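Local coordinates for protein-tyrosine-phosphatase (PDB 5M43) that is the phosphatase domain of Yvh1, probably hydrolysing phosphate esters on tyrosine and on serine or threonine as a dual-specificity protein phosphatase, at residues Ser36-Thr41 and His102-Lys107; Tyr117-Tyr122 and Glu137-Ala142; Leu25-Arg30 and Asn46-His51. All blocks are in the same frame, centred on the assembly; numbering follows the deposited sequence.

Interaction 1. Residues Ser36-Thr41 and His102-Lys107; sequences SVIDHT and HCAMGK. With NO3 (nitrate ion), chain B.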
loop_
_atom_site.group_PDB
_atom_site.type_symbol
_atom_site.label_atom_id
_atom_site.label_comp_id
_atom_site.label_asym_id
_atom_site.label_seq_id
_atom_site.Cartn_x
_atom_site.Cartn_y
_atom_site.Cartn_z
ATOM N N SER A 36 0.461 5.707 -6.367
ATOM C CA SER A 36 -0.934 5.881 -6.763
ATOM C C SER A 36 -1.434 4.554 -7.317
ATOM O O SER A 36 -1.059 4.147 -8.426
ATOM C CB SER A 36 -1.092 7.000 -7.795
ATOM O OG SER A 36 -0.463 8.210 -7.359
ATOM N N VAL A 37 -2.332 3.897 -6.581
ATOM C CA VAL A 37 -2.944 2.673 -7.101
ATOM C C VAL A 37 -4.198 3.148 -7.824
ATOM O O VAL A 37 -5.320 2.884 -7.378
ATOM C CB VAL A 37 -3.258 1.668 -5.988
ATOM C CG1 VAL A 37 -3.609 0.299 -6.562
ATOM C CG2 VAL A 37 -1.999 1.480 -5.034
ATOM N N ILE A 38 -3.981 4.022 -8.804
ATOM C CA ILE A 38 -4.998 4.644 -9.626
ATOM C C ILE A 38 -4.244 5.497 -10.603
ATOM O O ILE A 38 -3.150 5.858 -10.339
ATOM C CB ILE A 38 -5.927 5.500 -8.728
ATOM C CG1 ILE A 38 -7.062 6.124 -9.520
ATOM C CG2 ILE A 38 -5.170 6.597 -8.029
ATOM C CD1 ILE A 38 -8.082 6.737 -8.610
ATOM N N ASP A 39 -4.834 5.791 -11.744
ATOM C CA ASP A 39 -4.153 6.704 -12.625
ATOM C C ASP A 39 -4.079 8.053 -11.938
ATOM O O ASP A 39 -5.096 8.552 -11.453
ATOM C CB ASP A 39 -4.920 6.823 -13.948
ATOM C CG ASP A 39 -4.215 7.723 -14.940
ATOM O OD1 ASP A 39 -4.906 8.617 -15.527
ATOM O OD2 ASP A 39 -3.009 7.504 -15.179
ATOM N N HIS A 40 -2.898 8.651 -11.917
ATOM C CA HIS A 40 -2.675 9.884 -11.170
ATOM C C HIS A 40 -1.419 10.541 -11.703
ATOM O O HIS A 40 -0.453 9.847 -12.042
ATOM C CB HIS A 40 -2.501 9.545 -9.681
ATOM C CG HIS A 40 -2.478 10.741 -8.770
ATOM N ND1 HIS A 40 -3.628 11.357 -8.349
ATOM C CD2 HIS A 40 -1.457 11.389 -8.154
ATOM C CE1 HIS A 40 -3.327 12.339 -7.512
ATOM N NE2 HIS A 40 -2.016 12.393 -7.389
ATOM N N THR A 41 -1.415 11.873 -11.699
ATOM C CA THR A 41 -0.234 12.684 -11.974
ATOM C C THR A 41 -0.017 13.685 -10.835
ATOM O O THR A 41 -0.931 14.448 -10.497
ATOM C CB THR A 41 -0.397 13.446 -13.304
ATOM O OG1 THR A 41 -0.640 12.524 -14.373
ATOM C CG2 THR A 41 0.864 14.236 -13.630
ATOM N N HIS A 102 -1.951 5.770 -2.129
ATOM C CA HIS A 102 -3.318 6.295 -2.164
ATOM C C HIS A 102 -4.099 5.754 -3.362
ATOM O O HIS A 102 -3.535 5.257 -4.340
ATOM C CB HIS A 102 -3.362 7.867 -2.248
ATOM C CG HIS A 102 -3.142 8.371 -3.643
ATOM N ND1 HIS A 102 -4.187 8.642 -4.512
ATOM C CD2 HIS A 102 -1.994 8.625 -4.336
ATOM C CE1 HIS A 102 -3.692 9.035 -5.666
ATOM N NE2 HIS A 102 -2.375 9.056 -5.581
ATOM N N CYS A 103 -5.417 5.960 -3.329
ATOM C CA CYS A 103 -6.248 5.653 -4.502
ATOM C C CYS A 103 -7.332 6.725 -4.576
ATOM O O CYS A 103 -7.021 7.892 -4.310
ATOM C CB CYS A 103 -6.852 4.234 -4.440
ATOM S SG CYS A 103 -7.769 3.792 -2.932
ATOM N N ALA A 104 -8.572 6.355 -4.838
ATOM C CA ALA A 104 -9.608 7.417 -4.797
ATOM C C ALA A 104 -10.136 7.613 -3.390
ATOM O O ALA A 104 -10.152 8.737 -2.875
ATOM C CB ALA A 104 -10.746 7.114 -5.789
ATOM N N MET A 105 -10.649 6.556 -2.793
ATOM C CA MET A 105 -11.232 6.696 -1.461
ATOM C C MET A 105 -10.270 6.325 -0.353
ATOM O O MET A 105 -10.575 6.645 0.805
ATOM C CB MET A 105 -12.481 5.814 -1.313
ATOM C CG MET A 105 -13.655 6.106 -2.262
ATOM S SD MET A 105 -14.953 4.907 -2.058
ATOM C CE MET A 105 -15.359 5.236 -0.340
ATOM N N GLY A 106 -9.087 5.740 -0.651
ATOM C CA GLY A 106 -8.320 5.161 0.427
ATOM C C GLY A 106 -9.029 4.018 1.114
ATOM O O GLY A 106 -8.866 3.827 2.330
ATOM N N LYS A 107 -9.767 3.207 0.342
ATOM C CA LYS A 107 -10.601 2.130 0.857
ATOM C C LYS A 107 -10.202 0.782 0.282
ATOM O O LYS A 107 -10.066 -0.187 1.032
ATOM C CB LYS A 107 -12.107 2.366 0.542
ATOM C CG LYS A 107 -12.973 1.192 0.904
ATOM C CD LYS A 107 -14.422 1.534 0.547
ATOM C CE LYS A 107 -15.309 0.370 0.853
ATOM N NZ LYS A 107 -16.744 0.634 0.299
HETATM N N NO3 B . -10.718 3.040 -3.861
HETATM O O1 NO3 B . -10.920 2.978 -2.617
HETATM O O2 NO3 B . -10.809 4.139 -4.465
HETATM O O3 NO3 B . -10.255 2.023 -4.450
#
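S36 OG is gripped by two imidazoles: H102 NE2 lies 2.7 Å from S36 OG, and H54 on the neighbouring strand bonds to the same hydroxyl. H102 is also fixed at its other nitrogen, ND1 donating to C103 O at 2.9 Å almost in the ring plane, so its rotation is set from both ends. Its CG sits between the backbone N and the carbonyl carbon (chi1 80°). The ring edge meets the face of H40 in a T-shaped stack, planes at 70°, with H102 NE2 over the centre of the H40 ring. An alanine in place of H40 would probably leave that imidazole edge without its aromatic cover. In the backbone, V37 N donates to H102 O at 2.9 Å. H102-K107 opens the HCX5R signature, the phosphate-binding loop of protein tyrosine phosphatases, where C103 matches the family's nucleophilic cysteine. A nitrate, probably from crystallisation, occupies the loop: M105 N donates to nitrate O2 at 2.9 Å, K107 N to nitrate O1 at 3.2 Å, and R109 NE adds a further bond. I38 CD1 packs 3.9 Å from A104 CB.

Interaction 2. Residues Tyr117-Tyr122 and Glu137-Ala142; sequences YLLWKY and EAVSRA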
loop_
_atom_site.group_PDB
_atom_site.type_symbol
_atom_site.label_atom_id
_atom_site.label_comp_id
_atom_site.label_asym_id
_atom_site.label_seq_id
_atom_site.Cartn_x
_atom_site.Cartn_y
_atom_site.Cartn_z
ATOM N N TYR A 117 1.918 -5.616 0.883
ATOM C CA TYR A 117 3.212 -5.341 1.494
ATOM C C TYR A 117 3.275 -5.923 2.901
ATOM O O TYR A 117 4.283 -6.555 3.271
ATOM C CB TYR A 117 3.426 -3.828 1.476
ATOM C CG TYR A 117 4.554 -3.406 2.415
ATOM C CD1 TYR A 117 5.860 -3.470 2.039
ATOM C CD2 TYR A 117 4.248 -2.931 3.685
ATOM C CE1 TYR A 117 6.880 -3.095 2.937
ATOM C CE2 TYR A 117 5.225 -2.514 4.585
ATOM C CZ TYR A 117 6.554 -2.551 4.181
ATOM O OH TYR A 117 7.567 -2.211 5.062
ATOM N N LEU A 118 2.199 -5.735 3.702
ATOM C CA LEU A 118 2.231 -6.228 5.085
ATOM C C LEU A 118 2.337 -7.753 5.136
ATOM O O LEU A 118 3.044 -8.315 5.988
ATOM C CB LEU A 118 0.985 -5.784 5.862
ATOM C CG LEU A 118 0.790 -4.284 6.099
ATOM C CD1 LEU A 118 -0.585 -4.073 6.769
ATOM C CD2 LEU A 118 1.930 -3.850 7.079
ATOM N N LEU A 119 1.605 -8.460 4.257
ATOM C CA LEU A 119 1.693 -9.920 4.212
ATOM C C LEU A 119 3.086 -10.386 3.803
ATOM O O LEU A 119 3.597 -11.405 4.290
ATOM C CB LEU A 119 0.672 -10.476 3.188
ATOM C CG LEU A 119 -0.775 -10.228 3.637
ATOM C CD1 LEU A 119 -1.686 -10.668 2.438
ATOM C CD2 LEU A 119 -1.103 -11.042 4.870
ATOM N N TRP A 120 3.715 -9.627 2.911
ATOM C CA TRP A 120 5.051 -9.986 2.423
ATOM C C TRP A 120 6.114 -9.706 3.479
ATOM O O TRP A 120 7.070 -10.482 3.636
ATOM C CB TRP A 120 5.331 -9.162 1.160
ATOM C CG TRP A 120 6.745 -9.238 0.729
ATOM C CD1 TRP A 120 7.332 -10.244 -0.004
ATOM C CD2 TRP A 120 7.789 -8.264 0.999
ATOM N NE1 TRP A 120 8.697 -9.984 -0.161
ATOM C CE2 TRP A 120 8.979 -8.757 0.425
ATOM C CE3 TRP A 120 7.826 -7.030 1.669
ATOM C CZ2 TRP A 120 10.176 -8.048 0.480
ATOM C CZ3 TRP A 120 9.032 -6.337 1.731
ATOM C CH2 TRP A 120 10.206 -6.861 1.169
ATOM N N LYS A 121 5.963 -8.602 4.177
ATOM C CA LYS A 121 7.000 -8.205 5.148
ATOM C C LYS A 121 6.822 -8.863 6.514
ATOM O O LYS A 121 7.825 -9.237 7.149
ATOM C CB LYS A 121 7.048 -6.694 5.277
ATOM C CG LYS A 121 8.192 -6.279 6.286
ATOM C CD LYS A 121 8.410 -4.879 6.151
ATOM C CE LYS A 121 9.617 -4.518 7.068
ATOM N NZ LYS A 121 9.881 -3.040 7.042
ATOM N N TYR A 122 5.584 -9.055 6.970
ATOM C CA TYR A 122 5.304 -9.590 8.307
ATOM C C TYR A 122 4.414 -10.841 8.295
ATOM O O TYR A 122 3.383 -10.905 8.988
ATOM C CB TYR A 122 4.679 -8.508 9.169
ATOM C CG TYR A 122 5.404 -7.193 9.199
ATOM C CD1 TYR A 122 4.917 -6.108 8.473
ATOM C CD2 TYR A 122 6.553 -7.030 9.963
ATOM C CE1 TYR A 122 5.554 -4.868 8.505
ATOM C CE2 TYR A 122 7.193 -5.805 9.998
ATOM C CZ TYR A 122 6.695 -4.735 9.265
ATOM O OH TYR A 122 7.350 -3.523 9.357
ATOM N N GLU A 137 -7.899 -16.204 6.295
ATOM C CA GLU A 137 -7.678 -15.681 7.648
ATOM C C GLU A 137 -6.472 -14.748 7.694
ATOM O O GLU A 137 -6.524 -13.695 8.337
ATOM C CB GLU A 137 -7.521 -16.808 8.667
ATOM C CG GLU A 137 -6.805 -16.317 9.950
ATOM C CD GLU A 137 -7.129 -17.112 11.215
ATOM O OE1 GLU A 137 -7.713 -18.225 11.108
ATOM O OE2 GLU A 137 -6.716 -16.655 12.314
ATOM N N ALA A 138 -5.401 -15.066 6.960
ATOM C CA ALA A 138 -4.229 -14.186 6.992
ATOM C C ALA A 138 -4.568 -12.817 6.419
ATOM O O ALA A 138 -4.216 -11.768 6.982
ATOM C CB ALA A 138 -3.079 -14.863 6.226
ATOM N N VAL A 139 -5.285 -12.811 5.289
ATOM C CA VAL A 139 -5.647 -11.554 4.656
ATOM C C VAL A 139 -6.559 -10.759 5.579
ATOM O O VAL A 139 -6.472 -9.525 5.669
ATOM C CB VAL A 139 -6.316 -11.854 3.295
ATOM C CG1 VAL A 139 -6.932 -10.599 2.668
ATOM C CG2 VAL A 139 -5.277 -12.439 2.346
ATOM N N SER A 140 -7.492 -11.461 6.226
ATOM C CA SER A 140 -8.434 -10.785 7.125
ATOM C C SER A 140 -7.696 -10.124 8.283
ATOM O O SER A 140 -8.030 -9.001 8.720
ATOM C CB SER A 140 -9.449 -11.798 7.649
ATOM O OG SER A 140 -10.246 -11.141 8.661
ATOM N N ARG A 141 -6.702 -10.815 8.813
ATOM C CA ARG A 141 -5.956 -10.224 9.909
ATOM C C ARG A 141 -5.182 -8.993 9.452
ATOM O O ARG A 141 -5.048 -8.022 10.219
ATOM C CB ARG A 141 -5.035 -11.279 10.530
ATOM C CG ARG A 141 -5.858 -12.330 11.273
ATOM C CD ARG A 141 -5.088 -13.592 11.619
ATOM N NE ARG A 141 -3.908 -13.270 12.410
ATOM C CZ ARG A 141 -3.202 -14.172 13.084
ATOM N NH1 ARG A 141 -2.132 -13.789 13.779
ATOM N NH2 ARG A 141 -3.575 -15.446 13.072
ATOM N N ALA A 142 -4.639 -9.009 8.224
ATOM C CA ALA A 142 -3.936 -7.828 7.713
ATOM C C ALA A 142 -4.921 -6.690 7.453
ATOM O O ALA A 142 -4.614 -5.525 7.751
ATOM C CB ALA A 142 -3.155 -8.165 6.427
#
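Helix 117-121, which carries L118 and L119, and helix 137-142, which carries A138, V139 and A142, approach with their axes 10.2 Å apart and their N-to-C directions 115° from each other, well away from both parallel and antiparallel. The backbones are nearest at L118 and A142, whose CA atoms lie 6.9 Å apart. Close by, the first helix runs out: Y122 leaves helical geometry, although its N still bonds back to L118 O.

L119 carries most of the contact. Its CG stands anti to the carbonyl carbon (chi1 -66°), and the two methyls beyond it divide the opposing surface. L119 CD2 enters beside one helical turn of the partner, 3.9 Å from A142 CB and 3.8 Å from A138 O, the carbonyl that already accepts from A142 N. L119 CD1 instead meets V139 CG2 at 4.0 Å, the two branched side chains crossing obliquely. The small alanines let the leucine come close to the backbone of the second helix. L118 adds a looser approach, its CD1 4.4 Å from A142 O, and its side chain goes on to W145 and V146 of the same helix.

The side chains that meet are all apolar and buried. W167 of helix 157-168 touches L119 and A138, while M160 and L163 touch V139, so a third helix also packs against the joint. Around the first helix from this joint, K121 forms a salt bridge with D10, and Y122 OH bonds to the same aspartate. On the second, R141 NH2 and E137 OE2 form a salt bridge whose hydrogen bond is weak.

This is plain helix-to-helix packing in the helical layer of the alpha/beta phosphatase fold, joining the helix that follows the phosphate-binding loop to the C-terminal helices of the catalytic domain.

Interaction 3. Residues Leu25-Arg30 and Asn46-His51; sequences LIKEHR and NEAFRH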
loop_
_atom_site.group_PDB
_atom_site.type_symbol
_atom_site.label_atom_id
_atom_site.label_comp_id
_atom_site.label_asym_id
_atom_site.label_seq_id
_atom_site.Cartn_x
_atom_site.Cartn_y
_atom_site.Cartn_z
ATOM N N LEU A 25 -0.556 18.260 3.554
ATOM C CA LEU A 25 -0.483 16.972 4.229
ATOM C C LEU A 25 0.778 16.234 3.830
ATOM O O LEU A 25 1.350 15.511 4.642
ATOM C CB LEU A 25 -1.717 16.107 3.884
ATOM C CG LEU A 25 -3.082 16.730 4.264
ATOM C CD1 LEU A 25 -4.152 15.659 4.064
ATOM C CD2 LEU A 25 -3.076 17.224 5.702
ATOM N N ILE A 26 1.166 16.323 2.546
ATOM C CA ILE A 26 2.449 15.752 2.140
ATOM C C ILE A 26 3.565 16.330 3.004
ATOM O O ILE A 26 4.445 15.600 3.491
ATOM C CB ILE A 26 2.654 16.067 0.642
ATOM C CG1 ILE A 26 1.529 15.458 -0.242
ATOM C CG2 ILE A 26 4.084 15.773 0.220
ATOM C CD1 ILE A 26 1.075 14.078 0.075
ATOM N N LYS A 27 3.543 17.651 3.222
ATOM C CA LYS A 27 4.596 18.291 4.024
ATOM C C LYS A 27 4.472 17.917 5.494
ATOM O O LYS A 27 5.484 17.694 6.164
ATOM C CB LYS A 27 4.573 19.807 3.847
ATOM C CG LYS A 27 5.108 20.246 2.462
ATOM C CD LYS A 27 4.362 21.494 1.981
ATOM C CE LYS A 27 4.766 22.729 2.763
ATOM N NZ LYS A 27 6.251 22.945 2.590
ATOM N N GLU A 28 3.228 17.832 6.011
ATOM C CA GLU A 28 3.031 17.504 7.434
ATOM C C GLU A 28 3.627 16.159 7.799
ATOM O O GLU A 28 4.275 16.013 8.846
ATOM C CB GLU A 28 1.531 17.485 7.765
ATOM C CG GLU A 28 1.223 17.107 9.232
ATOM C CD GLU A 28 -0.250 17.020 9.556
ATOM O OE1 GLU A 28 -1.077 17.189 8.615
ATOM O OE2 GLU A 28 -0.560 16.794 10.731
ATOM N N HIS A 29 3.440 15.165 6.929
ATOM C CA HIS A 29 3.925 13.826 7.180
ATOM C C HIS A 29 5.276 13.581 6.561
ATOM O O HIS A 29 5.788 12.471 6.733
ATOM C CB HIS A 29 2.891 12.803 6.643
ATOM C CG HIS A 29 1.550 12.963 7.302
ATOM N ND1 HIS A 29 1.410 12.913 8.676
ATOM C CD2 HIS A 29 0.316 13.207 6.797
ATOM C CE1 HIS A 29 0.147 13.121 8.988
ATOM N NE2 HIS A 29 -0.544 13.281 7.873
ATOM N N ARG A 30 5.852 14.579 5.868
ATOM C CA ARG A 30 7.222 14.463 5.330
ATOM C C ARG A 30 7.279 13.313 4.334
ATOM O O ARG A 30 8.281 12.590 4.246
ATOM C CB ARG A 30 8.267 14.285 6.442
ATOM C CG ARG A 30 8.294 15.522 7.446
ATOM C CD ARG A 30 7.601 15.199 8.734
ATOM N NE ARG A 30 8.347 14.220 9.518
ATOM C CZ ARG A 30 9.452 14.515 10.173
ATOM N NH1 ARG A 30 9.931 15.769 10.155
ATOM N NH2 ARG A 30 10.114 13.559 10.842
ATOM N N ASN A 46 4.249 22.355 -7.855
ATOM C CA ASN A 46 4.126 22.642 -6.434
ATOM C C ASN A 46 5.353 22.080 -5.734
ATOM O O ASN A 46 5.641 20.886 -5.858
ATOM C CB ASN A 46 2.839 22.040 -5.870
ATOM C CG ASN A 46 2.600 22.418 -4.429
ATOM O OD1 ASN A 46 3.502 22.340 -3.581
ATOM N ND2 ASN A 46 1.372 22.852 -4.135
ATOM N N GLU A 47 6.055 22.946 -4.986
ATOM C CA GLU A 47 7.293 22.566 -4.304
ATOM C C GLU A 47 7.131 21.295 -3.489
ATOM O O GLU A 47 8.073 20.511 -3.360
ATOM C CB GLU A 47 7.767 23.717 -3.402
ATOM C CG GLU A 47 6.851 23.997 -2.180
ATOM C CD GLU A 47 7.228 23.220 -0.909
ATOM O OE1 GLU A 47 8.219 22.461 -0.922
ATOM O OE2 GLU A 47 6.519 23.379 0.116
ATOM N N ALA A 48 5.948 21.070 -2.922
ATOM C CA ALA A 48 5.748 19.889 -2.090
ATOM C C ALA A 48 5.887 18.612 -2.898
ATOM O O ALA A 48 6.232 17.552 -2.353
ATOM C CB ALA A 48 4.357 19.933 -1.452
ATOM N N PHE A 49 5.574 18.668 -4.188
ATOM C CA PHE A 49 5.620 17.465 -5.019
ATOM C C PHE A 49 6.810 17.409 -5.955
ATOM O O PHE A 49 7.046 16.355 -6.548
ATOM C CB PHE A 49 4.328 17.336 -5.848
ATOM C CG PHE A 49 3.075 17.180 -4.998
ATOM C CD1 PHE A 49 2.683 15.920 -4.566
ATOM C CD2 PHE A 49 2.305 18.294 -4.623
ATOM C CE1 PHE A 49 1.554 15.752 -3.749
ATOM C CE2 PHE A 49 1.172 18.139 -3.816
ATOM C CZ PHE A 49 0.770 16.865 -3.393
ATOM N N ARG A 50 7.579 18.497 -6.072
ATOM C CA ARG A 50 8.568 18.612 -7.141
ATOM C C ARG A 50 9.571 17.464 -7.121
ATOM O O ARG A 50 9.983 16.970 -8.186
ATOM C CB ARG A 50 9.287 19.950 -7.031
ATOM C CG ARG A 50 10.609 20.011 -7.797
ATOM C CD ARG A 50 11.056 21.453 -7.975
ATOM N NE ARG A 50 10.142 22.175 -8.861
ATOM C CZ ARG A 50 10.174 22.103 -10.193
ATOM N NH1 ARG A 50 11.076 21.342 -10.804
ATOM N NH2 ARG A 50 9.301 22.789 -10.923
ATOM N N HIS A 51 9.974 17.009 -5.935
ATOM C CA HIS A 51 10.978 15.950 -5.876
ATOM C C HIS A 51 10.444 14.624 -5.336
ATOM O O HIS A 51 11.241 13.745 -5.001
ATOM C CB HIS A 51 12.180 16.421 -5.048
ATOM C CG HIS A 51 12.864 17.638 -5.614
ATOM N ND1 HIS A 51 13.697 17.588 -6.714
ATOM C CD2 HIS A 51 12.813 18.943 -5.244
ATOM C CE1 HIS A 51 14.135 18.805 -6.988
ATOM N NE2 HIS A 51 13.611 19.646 -6.114
#
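K27 and E47 meet because both side chains fold. K27 bends at chi2, at chi3 (72°) and again at chi4 (60°), while E47 has its CG between the backbone N and the carbonyl carbon (chi1 68°) and turns once more at chi2. The chains cross at about a right angle, and K27 NZ donates to E47 OE2 on the syn lone pair, the side facing the other carboxylate oxygen. This salt bridge is modelled at 2.5 Å, short enough that its exact length is doubtful. Both residues are solvent-exposed, so the pair lies at the outer margin of the contact.

Beneath the charges, the aliphatic part of K27 passes over A48, with K27 CD 3.8 Å from A48 CB. Further in, I26 spreads its two branches over the second segment: I26 CG2 lies 3.8 Å from A48 O, and I26 CG1 lies 3.5 Å from F49 CE1 and equally near F49 CZ. Here too the side chains cross at about a right angle.

The contact joins the two short helices that lead into neighbouring parallel strands of the phosphatase sheet, helix 23-29 into strand 33-36 and helix 47-50 into strand 53-56; the latter helix lies within a beta-alpha-beta crossover between those strands.

N46 is the N-cap of the weakly bonded second helix, its OD1 accepting from A48 N at 2.8 Å in the carbonyl plane, on a lone pair. N46 CB also lies against the edge of the F49 ring. A23, one turn before K27, touches N46, A48 and F49 and extends the packing surface of the first helix. That helix closes with a Schellman motif at R30, and I31 just beyond touches I26.

Along the chain interactions 1 and 3 interlock, since their segments alternate (25-30, 36-41, 46-51, 102-107), whereas interaction 2 follows once both are closed. All three belong to one catalytic domain. Interaction 1 lies at the C-terminal ends of the adjacent parallel strands 33-36 and 99-102. Its centre is about 17 Å from that of interaction 3, which pairs short helices 23-29 and 47-50. Interaction 2 is in the helical layer across the chain's centre, its centre about 21 Å from that of interaction 1 and about 29 Å from that of interaction 3. Helix 109-121 connects interaction 1, at the nitrate-filled phosphate-binding loop, with interaction 2; interactions 2 and 3 are packing away from that loop.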